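Local structure of yeast glycogen phosphorylase (1YGP) at residues I458-S463 with Q467-F472; L473-S478 with T495-F500; K480-V485 with E866-T871; D499-K502 with K508-N511. The protein is a carbohydrate phosphorylase of the GT-B clan that carries pyridoxal-5'-phosphate and is assembled from two chains. All blocks are in the same frame, centred on the assembly; numbering follows the deposited sequence.

Followed from the N terminus, the chain first closes a short loop at contact 1, where 458-463 turns back on 467-472, and runs straight on along helix 470-477 into contact 2. Contact 2 (473-478 with 495-500) packs that helix against the turn before helix 498-504 and that helix's first turn. Contact 4 (499-502 with 508-511) begins where contact 2 ends, shares Asp499 and Phe500 with it, and brings the same helix onto strand 509-511. Contact 3 joins 480-485 to 866-871, some 380 residues on; it crosses contact 2 and holds contact 4 nested within its loop. Together the four tie a hairpin, two helices, two neighbouring parallel strands and helix 861-873 into one region.

Contact 1: I458-S463 with Q467-F472; sequences IIEENS and QIRMAF
Ile459 and Ile468 face each other as a non-hydrogen-bonded antiparallel pair, their CA atoms 4.6 Å apart, and the next pair toward the turn, Glu460 with Gln467, is hydrogen-bonded. This is a small beta hairpin whose second strand runs directly into helix 470-477. Glu460 N binds Gln467 O at 2.8 Å, and Gln467 N returns the bond to Glu460 O at 3.0 Å. Farther from the turn, Arg469, the N-cap residue of the helix, adds a nearly straight third bond, its N lying 2.9 Å from Ile458 O with 173° at the hydrogen. Ile459 and Ile468 share one face of the hairpin and both rest on Ile431 of helix 425-445. The other face is polar. There the Glu460 chain, extended with CG anti to the backbone N (chi1 178°), lies alongside Gln467 but crosses Arg469 at about a right angle. Its OE1 comes within 3.4 Å of Arg469 NH1, yet the carboxylate and guanidinium planes stand 73° apart and no N-H points at the oxygen, which makes this a salt bridge of charges alone; Lys414 is the stronger partner of the carboxylate. The guanidinium itself is sandwiched near its rim, with Glu460 CB over one face and Phe472 CE2 over the opposite one, while NH2 is hydrogen-bonded to Ser454 O and the Ile458 carbonyl oxygen approaches the guanidinium rim close to its plane. Ile458, just before the first strand, uses two branches: CG2 lies 4.1 Å from Ile468 CG2, and CG1 lies 4.2 Å from Phe472 CB.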
# COMPACT_ATOMS: atom_id res chain seq x y z
N ILE A 458 -29.52 -9.03 -30.89
CA ILE A 458 -28.68 -8.59 -29.80
C ILE A 458 -29.40 -7.44 -29.13
O ILE A 458 -29.34 -7.38 -27.91
CB ILE A 458 -27.30 -8.14 -30.34
CG1 ILE A 458 -26.55 -9.33 -30.92
CG2 ILE A 458 -26.48 -7.53 -29.22
CD1 ILE A 458 -25.25 -8.92 -31.65
N ILE A 459 -30.08 -6.50 -29.79
CA ILE A 459 -30.77 -5.46 -29.04
C ILE A 459 -32.19 -5.94 -28.79
O ILE A 459 -32.92 -6.26 -29.74
CB ILE A 459 -30.79 -4.10 -29.79
CG1 ILE A 459 -29.48 -3.38 -29.64
CG2 ILE A 459 -31.80 -3.15 -29.18
CD1 ILE A 459 -28.26 -3.98 -30.34
N GLU A 460 -32.55 -6.01 -27.50
CA GLU A 460 -33.87 -6.39 -27.03
C GLU A 460 -34.70 -5.13 -27.00
O GLU A 460 -34.40 -4.20 -26.25
CB GLU A 460 -33.82 -6.97 -25.62
CG GLU A 460 -35.17 -7.36 -25.03
CD GLU A 460 -35.06 -8.06 -23.68
OE1 GLU A 460 -34.82 -9.27 -23.68
OE2 GLU A 460 -35.23 -7.43 -22.64
N GLU A 461 -35.75 -5.12 -27.82
CA GLU A 461 -36.64 -3.98 -27.93
C GLU A 461 -37.62 -4.13 -26.78
O GLU A 461 -38.58 -4.89 -26.91
CB GLU A 461 -37.38 -4.03 -29.26
CG GLU A 461 -36.54 -4.34 -30.48
CD GLU A 461 -35.49 -3.31 -30.88
OE1 GLU A 461 -35.78 -2.11 -30.88
OE2 GLU A 461 -34.38 -3.72 -31.23
N ASN A 462 -37.40 -3.50 -25.63
CA ASN A 462 -38.27 -3.71 -24.48
C ASN A 462 -38.84 -2.40 -23.99
O ASN A 462 -38.46 -1.29 -24.41
CB ASN A 462 -37.51 -4.36 -23.31
N SER A 463 -39.81 -2.53 -23.08
CA SER A 463 -40.45 -1.38 -22.47
C SER A 463 -39.62 -0.92 -21.28
O SER A 463 -39.13 -1.74 -20.50
N GLN A 467 -32.50 -3.20 -24.15
CA GLN A 467 -31.32 -3.82 -23.58
C GLN A 467 -30.43 -4.30 -24.71
O GLN A 467 -30.85 -4.55 -25.85
CB GLN A 467 -31.64 -5.03 -22.74
CG GLN A 467 -32.85 -4.94 -21.85
CD GLN A 467 -32.70 -3.92 -20.75
OE1 GLN A 467 -32.84 -2.72 -20.97
NE2 GLN A 467 -32.41 -4.35 -19.52
N ILE A 468 -29.16 -4.46 -24.36
CA ILE A 468 -28.17 -5.04 -25.22
C ILE A 468 -27.98 -6.39 -24.55
O ILE A 468 -27.63 -6.48 -23.37
CB ILE A 468 -26.87 -4.25 -25.17
CG1 ILE A 468 -27.11 -2.78 -25.44
CG2 ILE A 468 -25.91 -4.90 -26.16
CD1 ILE A 468 -25.82 -1.96 -25.39
N ARG A 469 -28.28 -7.47 -25.25
CA ARG A 469 -28.13 -8.78 -24.66
C ARG A 469 -26.70 -9.24 -24.86
O ARG A 469 -26.27 -9.69 -25.93
CB ARG A 469 -29.17 -9.69 -25.30
CG ARG A 469 -30.55 -9.14 -24.92
CD ARG A 469 -31.70 -10.01 -25.36
NE ARG A 469 -32.08 -9.77 -26.74
CZ ARG A 469 -33.21 -10.27 -27.23
NH1 ARG A 469 -34.04 -11.00 -26.49
NH2 ARG A 469 -33.54 -10.01 -28.50
N MET A 470 -25.92 -9.15 -23.78
CA MET A 470 -24.52 -9.49 -23.87
C MET A 470 -24.22 -10.93 -24.30
O MET A 470 -23.39 -11.12 -25.20
CB MET A 470 -23.85 -9.20 -22.55
CG MET A 470 -23.86 -7.72 -22.23
SD MET A 470 -23.36 -6.54 -23.53
CE MET A 470 -21.63 -6.84 -23.43
N ALA A 471 -24.90 -11.94 -23.76
CA ALA A 471 -24.68 -13.33 -24.15
C ALA A 471 -24.91 -13.56 -25.64
O ALA A 471 -24.15 -14.31 -26.27
CB ALA A 471 -25.61 -14.29 -23.41
N PHE A 472 -25.88 -12.87 -26.26
CA PHE A 472 -26.07 -13.00 -27.69
C PHE A 472 -24.93 -12.31 -28.46
O PHE A 472 -24.47 -12.86 -29.48
CB PHE A 472 -27.38 -12.39 -28.10
CG PHE A 472 -28.60 -13.11 -27.53
CD1 PHE A 472 -28.49 -14.21 -26.67
CD2 PHE A 472 -29.86 -12.64 -27.90
CE1 PHE A 472 -29.63 -14.83 -26.18
CE2 PHE A 472 -31.00 -13.27 -27.39
CZ PHE A 472 -30.88 -14.36 -26.54

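Contact 2: L473-S478 with T495-F500; sequences LAIVGS and TIFKDF
Ile475 is the residue on which this contact turns, because its side chain reaches the faces of two phenylalanine rings at once. Its CG1, set anti to the carbonyl carbon (chi1 -44°), stands 4.2 Å from the centroid of the Phe500 ring and only 11° off the ring normal, while Ile475 CB lies 4.0 Å from Phe500 CD1. One carbon beyond CG1, CD1 sits over the middle of the Phe497 ring, 3.9 Å from the centroid and 5° off its normal. Both ring approaches, by CG1 and by CD1, are CH-pi contacts over a face. The opposite face of Phe497 is covered by Ile496 CG1 from its own segment, so that this ring is sandwiched between two isoleucines. Val476 CG2 approaches Phe500 at its edge, 3.9 Å from Phe500 CE1. The neighbouring Phe472 ring meets Phe500 as well, the two planes well inclined to each other. The backbone places the two rings: a type I turn from Thr495 to Lys498 brings Phe497 to the N-cap of helix 498-504, and Phe500 follows in its first turn. No hydrogen bond crosses the contact, which is wholly apolar and buried. Such helix-to-helix packing, on the side of the sheet that carries Phe509 and Val481, is typical of the layered alpha/beta, Rossmann-like domains from which GT-B proteins are built.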
# COMPACT_ATOMS: atom_id res chain seq x y z
N LEU A 473 -24.42 -11.15 -28.01
CA LEU A 473 -23.26 -10.51 -28.62
C LEU A 473 -22.04 -11.43 -28.53
O LEU A 473 -21.21 -11.49 -29.46
CB LEU A 473 -22.98 -9.19 -27.90
CG LEU A 473 -21.74 -8.32 -28.21
CD1 LEU A 473 -21.57 -7.99 -29.69
CD2 LEU A 473 -21.93 -7.04 -27.42
N ALA A 474 -21.93 -12.16 -27.41
CA ALA A 474 -20.83 -13.08 -27.23
C ALA A 474 -20.98 -14.25 -28.18
O ALA A 474 -19.96 -14.63 -28.76
CB ALA A 474 -20.80 -13.60 -25.81
N ILE A 475 -22.17 -14.83 -28.45
CA ILE A 475 -22.32 -15.93 -29.42
C ILE A 475 -21.92 -15.42 -30.81
O ILE A 475 -21.09 -16.03 -31.48
CB ILE A 475 -23.75 -16.47 -29.63
CG1 ILE A 475 -24.57 -16.69 -28.38
CG2 ILE A 475 -23.54 -17.80 -30.30
CD1 ILE A 475 -24.07 -17.67 -27.33
N VAL A 476 -22.49 -14.29 -31.22
CA VAL A 476 -22.18 -13.69 -32.51
C VAL A 476 -20.71 -13.31 -32.66
O VAL A 476 -20.22 -13.36 -33.80
CB VAL A 476 -23.10 -12.45 -32.70
CG1 VAL A 476 -22.77 -11.67 -33.94
CG2 VAL A 476 -24.52 -12.94 -32.89
N GLY A 477 -19.96 -12.94 -31.62
CA GLY A 477 -18.55 -12.60 -31.77
C GLY A 477 -17.55 -13.74 -31.59
O GLY A 477 -16.36 -13.56 -31.86
N SER A 478 -17.96 -14.92 -31.14
CA SER A 478 -17.04 -16.01 -30.86
C SER A 478 -17.03 -17.07 -31.95
O SER A 478 -18.01 -17.23 -32.68
CB SER A 478 -17.44 -16.69 -29.58
OG SER A 478 -17.50 -15.78 -28.51
N THR A 495 -32.29 -25.00 -25.26
CA THR A 495 -33.14 -24.00 -24.67
C THR A 495 -32.65 -22.60 -24.93
O THR A 495 -32.83 -22.17 -26.07
CB THR A 495 -33.22 -24.40 -23.20
OG1 THR A 495 -33.72 -25.74 -23.21
CG2 THR A 495 -34.09 -23.48 -22.36
N ILE A 496 -31.95 -21.90 -24.03
CA ILE A 496 -31.62 -20.50 -24.24
C ILE A 496 -30.94 -20.12 -25.55
O ILE A 496 -31.13 -18.99 -25.99
CB ILE A 496 -30.75 -19.92 -23.05
CG1 ILE A 496 -29.54 -20.76 -22.69
CG2 ILE A 496 -31.68 -19.83 -21.85
CD1 ILE A 496 -28.72 -20.18 -21.52
N PHE A 497 -30.19 -21.00 -26.24
CA PHE A 497 -29.53 -20.60 -27.47
C PHE A 497 -30.00 -21.31 -28.73
O PHE A 497 -29.36 -21.20 -29.79
CB PHE A 497 -28.03 -20.80 -27.34
CG PHE A 497 -27.41 -19.99 -26.22
CD1 PHE A 497 -27.88 -18.70 -25.93
CD2 PHE A 497 -26.39 -20.55 -25.46
CE1 PHE A 497 -27.31 -17.97 -24.89
CE2 PHE A 497 -25.83 -19.82 -24.42
CZ PHE A 497 -26.28 -18.53 -24.14
N LYS A 498 -31.18 -21.94 -28.65
CA LYS A 498 -31.77 -22.70 -29.77
C LYS A 498 -31.74 -21.99 -31.14
O LYS A 498 -31.27 -22.54 -32.14
CB LYS A 498 -33.21 -23.04 -29.43
N ASP A 499 -32.15 -20.73 -31.21
CA ASP A 499 -32.15 -20.00 -32.46
C ASP A 499 -30.73 -19.83 -33.01
O ASP A 499 -30.51 -19.93 -34.21
CB ASP A 499 -32.78 -18.65 -32.25
CG ASP A 499 -34.25 -18.64 -31.83
OD1 ASP A 499 -35.00 -19.56 -32.16
OD2 ASP A 499 -34.64 -17.67 -31.17
N PHE A 500 -29.76 -19.65 -32.11
CA PHE A 500 -28.37 -19.50 -32.51
C PHE A 500 -27.86 -20.82 -33.05
O PHE A 500 -27.06 -20.82 -33.99
CB PHE A 500 -27.51 -19.06 -31.33
CG PHE A 500 -27.73 -17.58 -31.05
CD1 PHE A 500 -27.06 -16.62 -31.81
CD2 PHE A 500 -28.64 -17.17 -30.08
CE1 PHE A 500 -27.32 -15.26 -31.60
CE2 PHE A 500 -28.89 -15.80 -29.88
CZ PHE A 500 -28.24 -14.85 -30.64

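Contact 3: K480-V485 with E866-T871; sequences KVNGVV and EEYSDT
Tyr868 is the first residue along 866-871 to meet the strand, and it does so with the far end of its ring. The hydroxyl OH accepts a hydrogen bond from Asn482 ND2 at 3.1 Å, bent to 142° at the hydrogen. Asn482 and Tyr868 cross nearly at right angles, the amide and ring planes 87° apart, and Tyr868 CE1 lies 3.8 Å from Asn482 OD1. The amide reaches this position with its CG between the backbone N and the carbonyl carbon (chi1 65°). Thr403 OG1 is hydrogen-bonded to both Asn482 OD1 and Tyr868 OH, so the three polar groups close on one another in buried surroundings, while ND2 also makes a weak bond to Gly483 O. The tyrosine ring also meets the rings of Phe173 and Trp873, steeply inclined to the first and more nearly parallel to the second. Helix 861-873 belongs to the C-terminal end of the chain, and its packing on strand 478-483 of the large mixed sheet is consistent with the GT-B fold, in which the last helix crosses back to the N-terminal domain. Further along the helix, Thr871 turns its side chain back on the helix: OG1 binds Glu867 O at 3.0 Å, and the same oxygen takes Thr871 N at 2.9 Å. The approach to Lys480 is loose, Thr871 O lying 4.4 Å from Lys480 CE, while Ile872 touches the side chains of both Lys480 and Asn482.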
# COMPACT_ATOMS: atom_id res chain seq x y z
N LYS A 480 -16.63 -20.28 -30.97
CA LYS A 480 -17.00 -21.52 -30.31
C LYS A 480 -17.72 -21.15 -29.04
O LYS A 480 -17.30 -20.14 -28.45
CB LYS A 480 -15.75 -22.30 -29.97
CG LYS A 480 -16.00 -23.72 -29.50
CD LYS A 480 -16.50 -24.56 -30.64
CE LYS A 480 -15.47 -24.66 -31.75
NZ LYS A 480 -16.03 -25.42 -32.85
N VAL A 481 -18.80 -21.80 -28.61
CA VAL A 481 -19.34 -21.53 -27.28
C VAL A 481 -19.37 -22.89 -26.60
O VAL A 481 -19.46 -23.92 -27.28
CB VAL A 481 -20.79 -20.83 -27.28
CG1 VAL A 481 -21.18 -20.52 -28.70
CG2 VAL A 481 -21.85 -21.67 -26.57
N ASN A 482 -19.22 -22.99 -25.29
CA ASN A 482 -19.23 -24.28 -24.64
C ASN A 482 -19.91 -24.27 -23.30
O ASN A 482 -19.89 -23.27 -22.59
CB ASN A 482 -17.82 -24.83 -24.42
CG ASN A 482 -16.93 -24.05 -23.47
OD1 ASN A 482 -16.31 -23.04 -23.84
ND2 ASN A 482 -16.82 -24.48 -22.22
N GLY A 483 -20.59 -25.35 -22.97
CA GLY A 483 -21.15 -25.49 -21.64
C GLY A 483 -20.10 -26.20 -20.78
O GLY A 483 -19.08 -26.72 -21.27
N VAL A 484 -20.38 -26.20 -19.48
CA VAL A 484 -19.53 -26.78 -18.44
C VAL A 484 -19.82 -28.20 -17.97
O VAL A 484 -19.23 -28.67 -16.99
CB VAL A 484 -19.56 -25.85 -17.19
CG1 VAL A 484 -18.96 -24.49 -17.51
CG2 VAL A 484 -21.01 -25.74 -16.70
N VAL A 485 -20.74 -28.92 -18.57
CA VAL A 485 -21.07 -30.28 -18.20
C VAL A 485 -21.93 -30.76 -19.35
O VAL A 485 -22.68 -29.92 -19.88
CB VAL A 485 -21.89 -30.34 -16.93
N GLU A 866 -6.66 -30.12 -21.63
CA GLU A 866 -6.34 -30.86 -22.84
C GLU A 866 -7.45 -30.65 -23.87
O GLU A 866 -7.21 -30.25 -25.02
CB GLU A 866 -6.21 -32.34 -22.53
CG GLU A 866 -4.93 -32.69 -21.76
CD GLU A 866 -4.82 -34.09 -21.14
OE1 GLU A 866 -5.47 -35.04 -21.59
OE2 GLU A 866 -4.06 -34.23 -20.18
N GLU A 867 -8.70 -30.75 -23.44
CA GLU A 867 -9.83 -30.66 -24.33
C GLU A 867 -9.94 -29.28 -24.93
O GLU A 867 -10.13 -29.14 -26.15
CB GLU A 867 -11.15 -30.95 -23.62
CG GLU A 867 -11.20 -32.32 -22.95
CD GLU A 867 -12.59 -32.90 -22.88
OE1 GLU A 867 -13.45 -32.40 -22.15
OE2 GLU A 867 -12.82 -33.86 -23.59
N TYR A 868 -9.77 -28.25 -24.10
CA TYR A 868 -9.87 -26.89 -24.57
C TYR A 868 -8.78 -26.62 -25.58
O TYR A 868 -9.08 -26.14 -26.68
CB TYR A 868 -9.72 -25.91 -23.43
CG TYR A 868 -10.99 -25.52 -22.69
CD1 TYR A 868 -11.80 -24.51 -23.20
CD2 TYR A 868 -11.29 -26.09 -21.46
CE1 TYR A 868 -12.90 -24.06 -22.48
CE2 TYR A 868 -12.39 -25.64 -20.74
CZ TYR A 868 -13.19 -24.62 -21.24
OH TYR A 868 -14.27 -24.15 -20.49
N SER A 869 -7.54 -27.01 -25.25
CA SER A 869 -6.43 -26.80 -26.15
C SER A 869 -6.67 -27.48 -27.48
O SER A 869 -6.46 -26.84 -28.52
CB SER A 869 -5.14 -27.34 -25.57
OG SER A 869 -4.83 -26.68 -24.34
N ASP A 870 -7.20 -28.69 -27.51
CA ASP A 870 -7.36 -29.36 -28.77
C ASP A 870 -8.60 -29.04 -29.57
O ASP A 870 -8.52 -29.09 -30.80
CB ASP A 870 -7.27 -30.85 -28.52
CG ASP A 870 -5.90 -31.26 -27.98
OD1 ASP A 870 -4.90 -30.63 -28.35
OD2 ASP A 870 -5.86 -32.22 -27.19
N THR A 871 -9.75 -28.70 -29.00
CA THR A 871 -10.90 -28.46 -29.86
C THR A 871 -11.13 -26.98 -30.15
O THR A 871 -11.55 -26.59 -31.25
CB THR A 871 -12.17 -29.07 -29.22
OG1 THR A 871 -12.42 -28.44 -27.98
CG2 THR A 871 -11.98 -30.56 -28.98

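Contact 4: D499-K502 with K508-N511; sequences DFIK and KFVN
Ile501 and Phe509 make the principal interaction, a CH-pi contact over the ring face. The CD1 methyl of Ile501 stands over the centre of the Phe509 ring, 3.3 Å from the centroid and 2° off the normal, so near the axis that all six ring carbons lie at almost equal distance. The isoleucine does not start out pointing at the ring. Its CG1 is anti to the carbonyl carbon and beside the backbone N (chi1 -37°), and the bend at the second torsion swings CD1 across to the aromatic. Apolar packing of a plainer kind accompanies it: Phe500 CB meets Phe509 CZ at 3.7 Å, coming at the ring obliquely. Beyond CB the Phe500 side chain leads away from the strand. Hydrogen bonding plays no part between the segments; the polar ends of 508-511 are engaged with other partners, Lys508 NZ with Ser478 O and Asn511 ND2 with Ser489 OG. Topologically the contact closes a beta-alpha-beta crossover, in which helices 486-494 and 498-504 lead from strand 478-483 to its parallel neighbour 509-511, the outermost strand on this side of the sheet within the chain. Phe509, capped on one ring face by Ile501, also touches Ile475 of helix 470-477, Val481 of strand 478-483 and Lys493 of helix 486-494.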
# COMPACT_ATOMS: atom_id res chain seq x y z
N ASP A 499 -32.15 -20.73 -31.21
CA ASP A 499 -32.15 -20.00 -32.46
C ASP A 499 -30.73 -19.83 -33.01
O ASP A 499 -30.51 -19.93 -34.21
CB ASP A 499 -32.78 -18.65 -32.25
CG ASP A 499 -34.25 -18.64 -31.83
OD1 ASP A 499 -35.00 -19.56 -32.16
OD2 ASP A 499 -34.64 -17.67 -31.17
N PHE A 500 -29.76 -19.65 -32.11
CA PHE A 500 -28.37 -19.50 -32.51
C PHE A 500 -27.86 -20.82 -33.05
O PHE A 500 -27.06 -20.82 -33.99
CB PHE A 500 -27.51 -19.06 -31.33
CG PHE A 500 -27.73 -17.58 -31.05
CD1 PHE A 500 -27.06 -16.62 -31.81
CD2 PHE A 500 -28.64 -17.17 -30.08
CE1 PHE A 500 -27.32 -15.26 -31.60
CE2 PHE A 500 -28.89 -15.80 -29.88
CZ PHE A 500 -28.24 -14.85 -30.64
N ILE A 501 -28.37 -21.96 -32.54
CA ILE A 501 -27.98 -23.26 -33.08
C ILE A 501 -28.59 -23.35 -34.46
O ILE A 501 -27.90 -23.81 -35.35
CB ILE A 501 -28.53 -24.50 -32.35
CG1 ILE A 501 -28.61 -24.35 -30.85
CG2 ILE A 501 -27.59 -25.63 -32.70
CD1 ILE A 501 -27.31 -23.95 -30.17
N LYS A 502 -29.84 -22.91 -34.68
CA LYS A 502 -30.46 -22.99 -35.99
C LYS A 502 -29.63 -22.25 -37.02
O LYS A 502 -29.28 -22.80 -38.05
CB LYS A 502 -31.85 -22.37 -36.02
N LYS A 508 -20.78 -25.25 -33.62
CA LYS A 508 -20.27 -24.10 -32.87
C LYS A 508 -20.45 -24.23 -31.36
O LYS A 508 -19.91 -23.45 -30.59
CB LYS A 508 -20.98 -22.84 -33.36
CG LYS A 508 -20.32 -21.52 -33.01
CD LYS A 508 -21.39 -20.45 -33.13
CE LYS A 508 -20.91 -19.04 -32.79
NZ LYS A 508 -20.20 -18.39 -33.88
N PHE A 509 -21.24 -25.20 -30.92
CA PHE A 509 -21.63 -25.32 -29.54
C PHE A 509 -21.11 -26.66 -29.09
O PHE A 509 -21.53 -27.73 -29.52
CB PHE A 509 -23.15 -25.26 -29.43
CG PHE A 509 -23.73 -23.90 -29.79
CD1 PHE A 509 -23.92 -23.52 -31.12
CD2 PHE A 509 -24.10 -23.03 -28.77
CE1 PHE A 509 -24.47 -22.28 -31.42
CE2 PHE A 509 -24.66 -21.78 -29.08
CZ PHE A 509 -24.85 -21.41 -30.40
N VAL A 510 -20.18 -26.53 -28.17
CA VAL A 510 -19.38 -27.61 -27.64
C VAL A 510 -19.60 -27.83 -26.12
O VAL A 510 -20.33 -27.10 -25.42
CB VAL A 510 -17.97 -27.13 -28.10
CG1 VAL A 510 -16.82 -27.39 -27.15
CG2 VAL A 510 -17.76 -27.84 -29.42
N ASN A 511 -19.02 -28.89 -25.58
CA ASN A 511 -19.07 -29.12 -24.16
C ASN A 511 -17.69 -29.43 -23.61
O ASN A 511 -16.95 -30.19 -24.25
CB ASN A 511 -19.95 -30.30 -23.80
CG ASN A 511 -19.86 -30.53 -22.30
OD1 ASN A 511 -19.28 -31.49 -21.80
ND2 ASN A 511 -20.32 -29.60 -21.49